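Local atomic coordinates of Lin1840 protein (Listeria innocua serovar 6a, PDB entry 4ZOD), a protein that probably acts as a beta-glucosidase of glycosyl hydrolase family 3, releasing beta-D-glucose from the non-reducing ends of its substrates. Residues B[95-100]-B[123-128]; B[103-108]-B[372-377]; B[207-212]-B[240-245]; B[233-238]-B[268-273]. The protein carries 1 engineered substitution. All coordinates share one frame; numbering follows the deposited sequence.

In the fold
Contacts 1, 3 and 4 lie in the region of the N-terminal, TIM-barrel-like family domain; contact 2 ties it to the C-terminal family region. Contacts 1, 2 and 4 are buried, contact 3 only partly so. The segments of contacts 1 and 2 alternate along the chain, with centres about 19 Å apart. Segment 240-245 of contact 3 follows segment 233-238 of contact 4, and both contacts touch the second subunit. The chemistry changes with place. Contact 1 is a buried carboxylate held by backbone N-H groups and a threonine hydroxyl. Contact 2 is close packing with no hydrogen bond between segments. Contact 3 is polar, with sugar, sulfate and subunit partners. Contact 4 joins strand pairing to a glucose site.

Contact 1: B[95-100]-B[123-128]; sequences GYKTVF and ALEATA
Glu125 of helix 112-128 reaches into the turn of loop 95-100 and is held there by Lys97 and Thr98. Its CB packs beside Tyr96, 3.8 Å from Tyr96 CB. CG stands next to the backbone N of Glu125 (chi1 -60°), and the chain beyond it is extended. This carries the carboxylate from the helix to the loop backbone. Glu125 OE1 takes two N-H groups. Thr98 N meets it at 2.8 Å in an almost straight bond (174°), on the syn lone pair. Lys97 N lies 2.9 Å from Glu125 OE1 and comes nearly along its C-O axis. A water adds a third donor to Glu125 OE1. The same water also binds Tyr96 N and Thr98 O, so it ties the loop to itself and to Glu125. Glu125 OE2 receives Thr98 OG1 at 2.5 Å, again on its syn lone pair, and Leu359 N as well. With both oxygens held, rotation of the carboxylate is fixed, and these donors would probably stabilise a buried negative charge. The helix backbone meets Tyr96 too: Ala126 CA sits over the ring face, 4.0 Å from its centroid, in a CH-pi contact. Tyr96 OH bonds to Asp129 and His131. The loop follows barrel strand 87-90 and leads to helix 103-109, while helix 361-374 touches Thr98 through Ser363 and Ala367.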
loop_
_atom_site.group_PDB
_atom_site.type_symbol
_atom_site.label_atom_id
_atom_site.label_comp_id
_atom_site.label_asym_id
_atom_site.label_seq_id
_atom_site.Cartn_x
_atom_site.Cartn_y
_atom_site.Cartn_z
ATOM N N GLY B 95 -30.418 -5.903 0.616
ATOM C CA GLY B 95 -31.795 -6.064 1.057
ATOM C C GLY B 95 -32.498 -4.768 1.287
ATOM O O GLY B 95 -31.869 -3.721 1.609
ATOM N N TYR B 96 -33.826 -4.818 1.195
ATOM C CA TYR B 96 -34.605 -3.592 1.415
ATOM C C TYR B 96 -35.100 -3.569 2.874
ATOM O O TYR B 96 -34.493 -2.917 3.711
ATOM C CB TYR B 96 -35.733 -3.431 0.381
ATOM C CG TYR B 96 -36.448 -2.122 0.464
ATOM C CD1 TYR B 96 -35.796 -0.928 0.120
ATOM C CD2 TYR B 96 -37.757 -2.046 0.915
ATOM C CE1 TYR B 96 -36.401 0.286 0.207
ATOM C CE2 TYR B 96 -38.378 -0.817 1.012
ATOM C CZ TYR B 96 -37.711 0.343 0.646
ATOM O OH TYR B 96 -38.306 1.584 0.753
ATOM N N LYS B 97 -36.219 -4.249 3.153
ATOM C CA LYS B 97 -36.727 -4.473 4.513
ATOM C C LYS B 97 -36.361 -5.848 5.016
ATOM O O LYS B 97 -36.101 -5.999 6.186
ATOM C CB LYS B 97 -38.251 -4.375 4.572
ATOM C CG LYS B 97 -38.782 -3.029 4.300
ATOM C CD LYS B 97 -38.718 -2.158 5.514
ATOM C CE LYS B 97 -38.897 -0.739 5.014
ATOM N NZ LYS B 97 -38.834 0.277 6.102
ATOM N N THR B 98 -36.422 -6.869 4.171
ATOM C CA THR B 98 -35.840 -8.182 4.521
ATOM C C THR B 98 -34.319 -8.026 4.301
ATOM O O THR B 98 -33.835 -8.023 3.154
ATOM C CB THR B 98 -36.410 -9.355 3.689
ATOM O OG1 THR B 98 -37.847 -9.329 3.767
ATOM C CG2 THR B 98 -35.924 -10.712 4.198
ATOM N N VAL B 99 -33.589 -7.882 5.400
ATOM C CA VAL B 99 -32.169 -7.708 5.310
ATOM C C VAL B 99 -31.415 -9.052 5.161
ATOM O O VAL B 99 -31.621 -9.991 5.935
ATOM C CB VAL B 99 -31.650 -6.795 6.428
ATOM C CG1 VAL B 99 -30.153 -6.507 6.222
ATOM C CG2 VAL B 99 -32.451 -5.512 6.395
ATOM N N PHE B 100 -30.595 -9.123 4.102
ATOM C CA PHE B 100 -29.761 -10.286 3.789
ATOM C C PHE B 100 -28.311 -10.072 4.275
ATOM O O PHE B 100 -27.915 -8.979 4.697
ATOM C CB PHE B 100 -29.727 -10.508 2.265
ATOM C CG PHE B 100 -30.976 -11.131 1.692
ATOM C CD1 PHE B 100 -32.113 -10.395 1.547
ATOM C CD2 PHE B 100 -30.975 -12.442 1.287
ATOM C CE1 PHE B 100 -33.268 -10.966 1.027
ATOM C CE2 PHE B 100 -32.110 -13.029 0.769
ATOM C CZ PHE B 100 -33.259 -12.282 0.620
ATOM N N ALA B 123 -35.353 -6.347 -4.991
ATOM C CA ALA B 123 -36.035 -5.614 -6.054
ATOM C C ALA B 123 -37.568 -5.687 -5.830
ATOM O O ALA B 123 -38.267 -4.676 -5.955
ATOM C CB ALA B 123 -35.637 -6.159 -7.418
ATOM N N LEU B 124 -38.058 -6.865 -5.440
ATOM C CA LEU B 124 -39.494 -7.035 -5.113
ATOM C C LEU B 124 -39.976 -5.995 -4.114
ATOM O O LEU B 124 -40.973 -5.287 -4.331
ATOM C CB LEU B 124 -39.732 -8.417 -4.557
ATOM C CG LEU B 124 -41.160 -8.711 -4.119
ATOM C CD1 LEU B 124 -42.104 -8.674 -5.325
ATOM C CD2 LEU B 124 -41.195 -10.056 -3.434
ATOM N N GLU B 125 -39.232 -5.891 -3.020
ATOM C CA GLU B 125 -39.602 -5.016 -1.909
ATOM C C GLU B 125 -39.410 -3.533 -2.178
ATOM O O GLU B 125 -40.185 -2.691 -1.704
ATOM C CB GLU B 125 -38.821 -5.423 -0.657
ATOM C CG GLU B 125 -39.066 -6.860 -0.192
ATOM C CD GLU B 125 -38.509 -7.111 1.207
ATOM O OE1 GLU B 125 -37.636 -6.335 1.660
ATOM O OE2 GLU B 125 -38.912 -8.102 1.846
ATOM N N ALA B 126 -38.362 -3.211 -2.911
ATOM C CA ALA B 126 -38.007 -1.820 -3.181
ATOM C C ALA B 126 -38.900 -1.237 -4.259
ATOM O O ALA B 126 -39.253 -0.063 -4.179
ATOM C CB ALA B 126 -36.553 -1.684 -3.627
ATOM N N THR B 127 -39.210 -2.015 -5.299
ATOM C CA THR B 127 -40.162 -1.518 -6.338
ATOM C C THR B 127 -41.514 -1.304 -5.660
ATOM O O THR B 127 -42.173 -0.280 -5.868
ATOM C CB THR B 127 -40.302 -2.485 -7.496
ATOM O OG1 THR B 127 -40.577 -3.799 -6.986
ATOM C CG2 THR B 127 -39.028 -2.509 -8.334
ATOM N N ALA B 128 -41.866 -2.234 -4.765
ATOM C CA ALA B 128 -43.070 -2.071 -3.931
ATOM C C ALA B 128 -43.105 -0.758 -3.178
ATOM O O ALA B 128 -44.170 -0.228 -2.937
ATOM C CB ALA B 128 -43.245 -3.220 -2.956
HETATM O O HOH W 1 -34.907 -7.231 0.773
#

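Contact 2: B[103-108]-B[372-377]; sequences PLALGC and VESAVL
Ser374 and Ala105 stand closest in backbone terms, and their side chains touch, with Ala105 CB 3.9 Å from Ser374 CB. Ser374 CB also presses on the carbonyl of the facing helix, 3.4 Å from Ala105 O. The hydroxyl of Ser374 turns beside its own backbone N (chi1 -65°). From there Ser374 OG bonds back to Ala370 O, one turn earlier in its helix, so its polar need is met on its own side. Leu106 starts out pointing away from Ser374. Its chain then brings one methyl back, and Leu106 CD2 ends 3.8 Å from Ser374 OG. No hydrogen bond joins the two segments. The contact links helix 103-109, in the region of the TIM-barrel-like family domain, to the end of helix 361-374 and the start of strand 376-380. That strand is an outer strand of the six-stranded mixed sheet of the C-terminal family region. Cys108 fits against the place where helix 361-374 gives way to strand 376-380. Its CB lies 3.4 Å from Ser374 O and 3.6 Å from Val376 CG2. Val376 sets CG1 anti to its N (chi1 -175°), which leaves CG2 turned to Cys108; Cys108 SG touches the same methyl at 4.0 Å. Trp526 packs on both Ala105 and Cys108. Glu373, at the margin, forms salt bridges to Lys665 and Lys639.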
loop_
_atom_site.group_PDB
_atom_site.type_symbol
_atom_site.label_atom_id
_atom_site.label_comp_id
_atom_site.label_asym_id
_atom_site.label_seq_id
_atom_site.Cartn_x
_atom_site.Cartn_y
_atom_site.Cartn_z
ATOM N N PRO B 103 -22.674 -7.922 1.568
ATOM C CA PRO B 103 -22.101 -8.449 0.347
ATOM C C PRO B 103 -20.785 -9.229 0.590
ATOM O O PRO B 103 -20.583 -10.242 -0.051
ATOM C CB PRO B 103 -21.862 -7.202 -0.486
ATOM C CG PRO B 103 -22.982 -6.309 -0.069
ATOM C CD PRO B 103 -23.106 -6.529 1.415
ATOM N N LEU B 104 -19.960 -8.836 1.560
ATOM C CA LEU B 104 -18.718 -9.630 1.822
ATOM C C LEU B 104 -19.047 -11.050 2.281
ATOM O O LEU B 104 -18.393 -11.982 1.854
ATOM C CB LEU B 104 -17.766 -8.939 2.790
ATOM C CG LEU B 104 -16.353 -9.544 2.950
ATOM C CD1 LEU B 104 -15.605 -9.757 1.626
ATOM C CD2 LEU B 104 -15.541 -8.594 3.842
ATOM N N ALA B 105 -20.078 -11.207 3.091
ATOM C CA ALA B 105 -20.564 -12.549 3.508
ATOM C C ALA B 105 -21.124 -13.320 2.295
ATOM O O ALA B 105 -20.717 -14.449 2.058
ATOM C CB ALA B 105 -21.628 -12.417 4.589
ATOM N N LEU B 106 -21.968 -12.650 1.495
ATOM C CA LEU B 106 -22.500 -13.210 0.216
ATOM C C LEU B 106 -21.341 -13.695 -0.654
ATOM O O LEU B 106 -21.425 -14.726 -1.331
ATOM C CB LEU B 106 -23.405 -12.194 -0.546
ATOM C CG LEU B 106 -24.685 -11.724 0.157
ATOM C CD1 LEU B 106 -25.510 -10.789 -0.708
ATOM C CD2 LEU B 106 -25.542 -12.909 0.548
ATOM N N GLY B 107 -20.233 -12.971 -0.623
ATOM C CA GLY B 107 -19.060 -13.439 -1.357
ATOM C C GLY B 107 -18.583 -14.796 -0.848
ATOM O O GLY B 107 -18.285 -15.683 -1.630
ATOM N N CYS B 108 -18.552 -14.943 0.485
ATOM C CA CYS B 108 -18.224 -16.204 1.122
ATOM C C CYS B 108 -19.230 -17.341 0.805
ATOM O O CYS B 108 -18.884 -18.473 0.983
ATOM C CB CYS B 108 -17.976 -16.049 2.660
ATOM S SG CYS B 108 -16.719 -14.785 3.131
ATOM N N VAL B 372 -27.202 -18.827 6.152
ATOM C CA VAL B 372 -26.613 -20.132 6.390
ATOM C C VAL B 372 -25.676 -20.505 5.266
ATOM O O VAL B 372 -24.726 -21.235 5.510
ATOM C CB VAL B 372 -27.602 -21.294 6.767
ATOM C CG1 VAL B 372 -28.232 -21.007 8.127
ATOM C CG2 VAL B 372 -28.657 -21.563 5.713
ATOM N N GLU B 373 -25.944 -20.020 4.052
ATOM C CA GLU B 373 -25.031 -20.195 2.878
ATOM C C GLU B 373 -23.670 -19.452 2.991
ATOM O O GLU B 373 -22.630 -19.956 2.516
ATOM C CB GLU B 373 -25.713 -19.739 1.559
ATOM C CG GLU B 373 -26.731 -20.710 0.967
ATOM C CD GLU B 373 -26.098 -21.992 0.487
ATOM O OE1 GLU B 373 -24.939 -22.018 0.058
ATOM O OE2 GLU B 373 -26.771 -23.004 0.569
ATOM N N SER B 374 -23.706 -18.288 3.658
ATOM C CA SER B 374 -22.604 -17.304 3.731
ATOM C C SER B 374 -21.629 -17.415 4.922
ATOM O O SER B 374 -20.458 -17.072 4.771
ATOM C CB SER B 374 -23.232 -15.921 3.775
ATOM O OG SER B 374 -23.923 -15.643 2.555
ATOM N N ALA B 375 -22.113 -17.872 6.084
ATOM C CA ALA B 375 -21.250 -18.050 7.258
ATOM C C ALA B 375 -20.086 -18.966 6.929
ATOM O O ALA B 375 -20.155 -19.752 6.012
ATOM C CB ALA B 375 -22.026 -18.572 8.479
ATOM N N VAL B 376 -18.976 -18.768 7.611
ATOM C CA VAL B 376 -17.771 -19.545 7.389
ATOM C C VAL B 376 -17.312 -20.110 8.703
ATOM O O VAL B 376 -17.080 -19.361 9.676
ATOM C CB VAL B 376 -16.634 -18.680 6.845
ATOM C CG1 VAL B 376 -15.411 -19.537 6.505
ATOM C CG2 VAL B 376 -17.144 -17.917 5.628
ATOM N N LEU B 377 -17.143 -21.433 8.707
ATOM C CA LEU B 377 -16.632 -22.172 9.844
ATOM C C LEU B 377 -15.120 -22.154 9.779
ATOM O O LEU B 377 -14.551 -22.721 8.878
ATOM C CB LEU B 377 -17.137 -23.636 9.822
ATOM C CG LEU B 377 -16.778 -24.469 11.085
ATOM C CD1 LEU B 377 -17.257 -23.774 12.362
ATOM C CD2 LEU B 377 -17.263 -25.921 10.947
#

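Contact 3: B[207-212]-B[240-245]; sequences TVNMST and VVDGIP. With BGC (beta-D-glucopyranose), chain M; SO4 (sulfate ion), chain I.
Asn209 and Asp242 lie side by side and point the same way, with the amide and carboxylate planes turned 63° apart. Asn209 ND2 and Asp242 OD1 are 3.6 Å apart, so the pair is a loose one. The firmer partners are on the second subunit. Asn209 OD1 accepts from Ser211 N of that subunit. Asp242 OD1 accepts from Ser211 OG and forms a salt bridge with Arg213, both also of the second subunit. Asp242 carries CG anti to its N (chi1 -159°), and this sends OD2 to a bound glucose. Glucose O4 donates to Asp242 OD2 over 3.2 Å. Glucose O3 donates to Thr212 OG1 over 3.1 Å, and Ile244 CD1 packs 3.5 Å from glucose C6. Thr212 OG1 in turn donates to O3 of a sulfate, probably a crystallisation component, 2.8 Å away, and Thr212 N binds that oxygen too. Thr212 of the second subunit shares the sulfate. Val208 and Val240 pack in a reciprocal way, each against the other's carbonyl. Val208 CB lies 3.6 Å from Val240 O, and Val240 CG2 is 3.7 Å from Val208 O. A water bonded to Asp242 N at 2.9 Å reaches Met210 N weakly. Val241 to Ile244 form a type I' turn, with Asp242 and Gly243 both at positive phi: a tight beta hairpin, here set into a subunit interface.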
loop_
_atom_site.group_PDB
_atom_site.type_symbol
_atom_site.label_atom_id
_atom_site.label_comp_id
_atom_site.label_asym_id
_atom_site.label_seq_id
_atom_site.Cartn_x
_atom_site.Cartn_y
_atom_site.Cartn_z
ATOM N N THR B 207 -6.175 8.629 -1.689
ATOM C CA THR B 207 -5.473 8.351 -2.910
ATOM C C THR B 207 -5.492 6.855 -3.308
ATOM O O THR B 207 -5.262 5.957 -2.496
ATOM C CB THR B 207 -4.033 8.784 -2.762
ATOM O OG1 THR B 207 -4.017 10.197 -2.395
ATOM C CG2 THR B 207 -3.253 8.485 -4.087
ATOM N N VAL B 208 -5.734 6.643 -4.587
ATOM C CA VAL B 208 -5.533 5.358 -5.260
ATOM C C VAL B 208 -4.488 5.501 -6.353
ATOM O O VAL B 208 -4.475 6.486 -7.091
ATOM C CB VAL B 208 -6.874 4.838 -5.859
ATOM C CG1 VAL B 208 -6.667 3.708 -6.884
ATOM C CG2 VAL B 208 -7.796 4.431 -4.714
ATOM N N ASN B 209 -3.588 4.545 -6.459
ATOM C CA ASN B 209 -2.584 4.595 -7.579
ATOM C C ASN B 209 -2.073 3.232 -7.933
ATOM O O ASN B 209 -1.666 2.515 -7.047
ATOM C CB ASN B 209 -1.400 5.470 -7.262
ATOM C CG ASN B 209 -0.511 5.660 -8.444
ATOM O OD1 ASN B 209 0.519 5.022 -8.522
ATOM N ND2 ASN B 209 -0.918 6.531 -9.409
ATOM N N MET B 210 -2.082 2.918 -9.225
ATOM C CA MET B 210 -1.629 1.649 -9.752
ATOM C C MET B 210 -1.270 1.885 -11.197
ATOM O O MET B 210 -1.671 2.866 -11.751
ATOM C CB MET B 210 -2.778 0.687 -9.732
ATOM C CG MET B 210 -3.960 1.366 -10.370
ATOM S SD MET B 210 -5.421 0.925 -9.481
ATOM C CE MET B 210 -5.222 -0.787 -10.028
ATOM N N SER B 211 -0.507 0.992 -11.800
ATOM C CA SER B 211 -0.274 1.073 -13.231
ATOM C C SER B 211 -1.572 0.757 -13.978
ATOM O O SER B 211 -2.383 -0.053 -13.498
ATOM C CB SER B 211 0.825 0.112 -13.657
ATOM O OG SER B 211 0.380 -1.236 -13.787
ATOM N N THR B 212 -1.734 1.365 -15.154
ATOM C CA THR B 212 -2.880 1.066 -16.057
ATOM C C THR B 212 -2.987 -0.404 -16.334
ATOM O O THR B 212 -4.054 -0.887 -16.327
ATOM C CB THR B 212 -2.748 1.822 -17.397
ATOM O OG1 THR B 212 -2.610 3.209 -17.115
ATOM C CG2 THR B 212 -3.978 1.659 -18.292
ATOM N N VAL B 240 -9.101 9.661 -6.983
ATOM C CA VAL B 240 -8.330 9.791 -8.176
ATOM C C VAL B 240 -8.089 8.400 -8.792
ATOM O O VAL B 240 -7.997 7.412 -8.108
ATOM C CB VAL B 240 -6.999 10.487 -7.954
ATOM C CG1 VAL B 240 -7.183 11.930 -7.519
ATOM C CG2 VAL B 240 -6.101 9.753 -6.930
ATOM N N VAL B 241 -8.026 8.375 -10.108
ATOM C CA VAL B 241 -7.450 7.315 -10.848
ATOM C C VAL B 241 -6.294 7.921 -11.610
ATOM O O VAL B 241 -6.473 8.791 -12.453
ATOM C CB VAL B 241 -8.424 6.703 -11.844
ATOM C CG1 VAL B 241 -7.694 5.698 -12.756
ATOM C CG2 VAL B 241 -9.555 6.022 -11.077
ATOM N N ASP B 242 -5.107 7.426 -11.321
ATOM C CA ASP B 242 -3.902 7.984 -11.860
ATOM C C ASP B 242 -3.847 9.485 -11.862
ATOM O O ASP B 242 -3.553 10.121 -12.875
ATOM C CB ASP B 242 -3.532 7.471 -13.257
ATOM C CG ASP B 242 -1.999 7.693 -13.545
ATOM O OD1 ASP B 242 -1.249 8.160 -12.636
ATOM O OD2 ASP B 242 -1.547 7.446 -14.665
ATOM N N GLY B 243 -4.117 10.055 -10.708
ATOM C CA GLY B 243 -3.891 11.461 -10.491
ATOM C C GLY B 243 -5.121 12.290 -10.758
ATOM O O GLY B 243 -5.151 13.455 -10.396
ATOM N N ILE B 244 -6.128 11.725 -11.411
ATOM C CA ILE B 244 -7.279 12.526 -11.841
ATOM C C ILE B 244 -8.578 11.987 -11.223
ATOM O O ILE B 244 -8.894 10.847 -11.468
ATOM C CB ILE B 244 -7.427 12.443 -13.375
ATOM C CG1 ILE B 244 -6.167 12.961 -14.064
ATOM C CG2 ILE B 244 -8.653 13.215 -13.784
ATOM C CD1 ILE B 244 -6.271 13.103 -15.601
ATOM N N PRO B 245 -9.320 12.793 -10.437
ATOM C CA PRO B 245 -10.572 12.290 -9.906
ATOM C C PRO B 245 -11.402 11.569 -10.922
ATOM O O PRO B 245 -11.617 12.064 -12.035
ATOM C CB PRO B 245 -11.307 13.544 -9.439
ATOM C CG PRO B 245 -10.216 14.462 -9.066
ATOM C CD PRO B 245 -9.087 14.175 -9.993
HETATM C C2 BGC M . -3.884 7.471 -20.359
HETATM C C3 BGC M . -3.992 6.952 -18.922
HETATM C C4 BGC M . -3.850 8.056 -17.851
HETATM C C5 BGC M . -4.882 9.107 -18.286
HETATM C C6 BGC M . -5.343 10.295 -17.469
HETATM C C1 BGC M . -4.775 8.738 -20.575
HETATM O O1 BGC M . -4.601 9.559 -21.746
HETATM O O2 BGC M . -4.238 6.299 -21.137
HETATM O O3 BGC M . -3.158 5.782 -18.802
HETATM O O4 BGC M . -4.159 7.437 -16.590
HETATM O O5 BGC M . -4.505 9.662 -19.529
HETATM O O6 BGC M . -6.796 10.209 -17.602
HETATM S S SO4 I . 1.015 3.484 -16.683
HETATM O O1 SO4 I . 0.739 2.674 -17.862
HETATM O O2 SO4 I . 1.476 4.788 -17.144
HETATM O O3 SO4 I . -0.182 3.687 -15.891
HETATM O O4 SO4 I . 2.007 2.874 -15.845
HETATM O O HOH W 2 -4.751 4.743 -10.224
#

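Contact 4: B[233-238]-B[268-273]; sequences LVMTAF and ISDWGA. With BGC (beta-D-glucopyranose), chain L.
Ile268 and Met235 pair as neighbours on two parallel strands, 266-268 and 233-236, of the TIM-barrel-like domain. Ile268 N bonds to Val234 O at 2.9 Å, and Thr236 N bonds to Ile268 O at the same distance of 2.9 Å. Both side chains of the pair point to one face of the sheet. Ile268 CG2 touches Met235 CB at 3.7 Å there, and Met302 packs on both residues. Just past the strand ends, Asp270 points toward segment 233-238. Asp270 CG is anti to its backbone N (chi1 -158°), which lays the carboxylate over the Phe238 ring. The two planes are 17° apart and stacked. Asp270 OD2 sits over the rim of one ring face, 3.2 Å from Phe238 CE2, while Asp270 CB makes a CH-pi contact with that ring. At the ring edge, in its plane, Trp271 O comes within 3.2 Å of Phe238 CE1. The backbone of Asp270 is tied down as well: its N donates to Thr236 OG1, which also bonds to Thr247. Trp271 N donates to Asp270 OD1 at 2.7 Å and helps fix the carboxylate. Asp270 lies in a Ser-Asp-Trp sequence, and a bound glucose contacts it and is also hydrogen-bonded to Asp91, Lys191, His192, Arg149 and Glu473. This is consistent with the nucleophile position of glycosyl hydrolase family 3. Glucose O2 donates to Asp270 OD2 at 2.7 Å, and Asp270 OD1 lies 2.9 Å from glucose C1.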
loop_
_atom_site.group_PDB
_atom_site.type_symbol
_atom_site.label_atom_id
_atom_site.label_comp_id
_atom_site.label_asym_id
_atom_site.label_seq_id
_atom_site.Cartn_x
_atom_site.Cartn_y
_atom_site.Cartn_z
ATOM N N LEU B 233 -27.140 1.492 -15.197
ATOM C CA LEU B 233 -26.351 2.669 -14.786
ATOM C C LEU B 233 -24.945 2.323 -14.267
ATOM O O LEU B 233 -24.621 1.188 -13.903
ATOM C CB LEU B 233 -27.049 3.497 -13.710
ATOM C CG LEU B 233 -28.398 4.126 -14.021
ATOM C CD1 LEU B 233 -29.530 3.116 -13.859
ATOM C CD2 LEU B 233 -28.599 5.323 -13.100
ATOM N N VAL B 234 -24.129 3.359 -14.219
ATOM C CA VAL B 234 -22.818 3.307 -13.582
ATOM C C VAL B 234 -22.635 4.570 -12.744
ATOM O O VAL B 234 -23.139 5.603 -13.125
ATOM C CB VAL B 234 -21.715 3.156 -14.628
ATOM C CG1 VAL B 234 -20.345 3.158 -13.998
ATOM C CG2 VAL B 234 -21.884 1.833 -15.353
ATOM N N MET B 235 -21.980 4.448 -11.583
ATOM C CA MET B 235 -21.679 5.599 -10.713
ATOM C C MET B 235 -20.158 5.816 -10.653
ATOM O O MET B 235 -19.411 4.858 -10.591
ATOM C CB MET B 235 -22.240 5.357 -9.302
ATOM C CG MET B 235 -21.876 6.396 -8.226
ATOM S SD MET B 235 -22.426 5.919 -6.554
ATOM C CE MET B 235 -24.201 5.731 -6.794
ATOM N N THR B 236 -19.722 7.082 -10.695
ATOM C CA THR B 236 -18.337 7.402 -10.573
ATOM C C THR B 236 -17.842 7.118 -9.142
ATOM O O THR B 236 -18.649 7.011 -8.176
ATOM C CB THR B 236 -18.049 8.883 -10.923
ATOM O OG1 THR B 236 -18.573 9.754 -9.929
ATOM C CG2 THR B 236 -18.610 9.279 -12.317
ATOM N N ALA B 237 -16.508 7.051 -9.009
ATOM C CA ALA B 237 -15.861 6.897 -7.737
ATOM C C ALA B 237 -15.366 8.226 -7.174
ATOM O O ALA B 237 -15.039 9.143 -7.919
ATOM C CB ALA B 237 -14.688 5.963 -7.923
ATOM N N PHE B 238 -15.230 8.282 -5.858
ATOM C CA PHE B 238 -14.619 9.417 -5.151
ATOM C C PHE B 238 -13.112 9.661 -5.346
ATOM O O PHE B 238 -12.634 10.813 -5.227
ATOM C CB PHE B 238 -14.864 9.266 -3.655
ATOM C CG PHE B 238 -16.293 9.571 -3.212
ATOM C CD1 PHE B 238 -16.896 10.781 -3.538
ATOM C CD2 PHE B 238 -16.965 8.710 -2.357
ATOM C CE1 PHE B 238 -18.181 11.115 -3.094
ATOM C CE2 PHE B 238 -18.229 9.024 -1.888
ATOM C CZ PHE B 238 -18.854 10.220 -2.276
ATOM N N ILE B 268 -23.818 8.392 -13.296
ATOM C CA ILE B 268 -24.178 9.220 -12.165
ATOM C C ILE B 268 -22.980 9.494 -11.254
ATOM O O ILE B 268 -22.172 8.614 -11.000
ATOM C CB ILE B 268 -25.375 8.603 -11.361
ATOM C CG1 ILE B 268 -25.900 9.581 -10.295
ATOM C CG2 ILE B 268 -25.056 7.237 -10.761
ATOM C CD1 ILE B 268 -27.155 9.099 -9.589
ATOM N N SER B 269 -22.840 10.743 -10.826
ATOM C CA SER B 269 -21.761 11.086 -9.937
ATOM C C SER B 269 -22.053 10.427 -8.606
ATOM O O SER B 269 -23.217 10.166 -8.229
ATOM C CB SER B 269 -21.620 12.571 -9.756
ATOM O OG SER B 269 -22.490 13.067 -8.740
ATOM N N ASP B 270 -20.997 10.122 -7.883
ATOM C CA ASP B 270 -21.219 9.739 -6.511
ATOM C C ASP B 270 -21.633 11.048 -5.804
ATOM O O ASP B 270 -21.620 12.116 -6.385
ATOM C CB ASP B 270 -19.963 9.026 -5.885
ATOM C CG ASP B 270 -20.315 8.148 -4.660
ATOM O OD1 ASP B 270 -21.408 8.362 -4.077
ATOM O OD2 ASP B 270 -19.546 7.262 -4.268
ATOM N N TRP B 271 -21.961 10.943 -4.533
ATOM C CA TRP B 271 -22.491 12.058 -3.785
ATOM C C TRP B 271 -21.558 13.241 -3.719
ATOM O O TRP B 271 -20.570 13.218 -2.995
ATOM C CB TRP B 271 -22.887 11.611 -2.368
ATOM C CG TRP B 271 -23.503 12.716 -1.607
ATOM C CD1 TRP B 271 -22.882 13.849 -1.177
ATOM C CD2 TRP B 271 -24.855 12.830 -1.199
ATOM N NE1 TRP B 271 -23.755 14.655 -0.545
ATOM C CE2 TRP B 271 -24.978 14.049 -0.514
ATOM C CE3 TRP B 271 -25.975 12.034 -1.355
ATOM C CZ2 TRP B 271 -26.185 14.502 0.032
ATOM C CZ3 TRP B 271 -27.193 12.476 -0.795
ATOM C CH2 TRP B 271 -27.275 13.707 -0.117
ATOM N N GLY B 272 -21.899 14.309 -4.428
ATOM C CA GLY B 272 -21.106 15.523 -4.366
ATOM C C GLY B 272 -19.768 15.356 -5.035
ATOM O O GLY B 272 -18.946 16.253 -4.994
ATOM N N ALA B 273 -19.573 14.246 -5.735
ATOM C CA ALA B 273 -18.269 13.985 -6.323
ATOM C C ALA B 273 -17.892 15.019 -7.424
ATOM O O ALA B 273 -16.699 15.311 -7.631
ATOM C CB ALA B 273 -18.212 12.573 -6.878
HETATM C C2 BGC L . -21.728 6.390 -1.490
HETATM C C3 BGC L . -22.525 5.610 -2.501
HETATM C C4 BGC L . -24.036 5.783 -2.211
HETATM C C5 BGC L . -24.365 7.257 -2.197
HETATM C C6 BGC L . -25.833 7.731 -2.084
HETATM C C1 BGC L . -22.271 7.807 -1.346
HETATM O O1 BGC L . -21.627 8.377 -0.239
HETATM O O2 BGC L . -20.347 6.405 -1.880
HETATM O O3 BGC L . -22.028 4.255 -2.548
HETATM O O4 BGC L . -24.759 5.131 -3.230
HETATM O O5 BGC L . -23.673 7.767 -1.079
HETATM O O6 BGC L . -26.448 7.116 -0.954
HETATM O O HOH W 3 -17.145 6.301 -4.810
#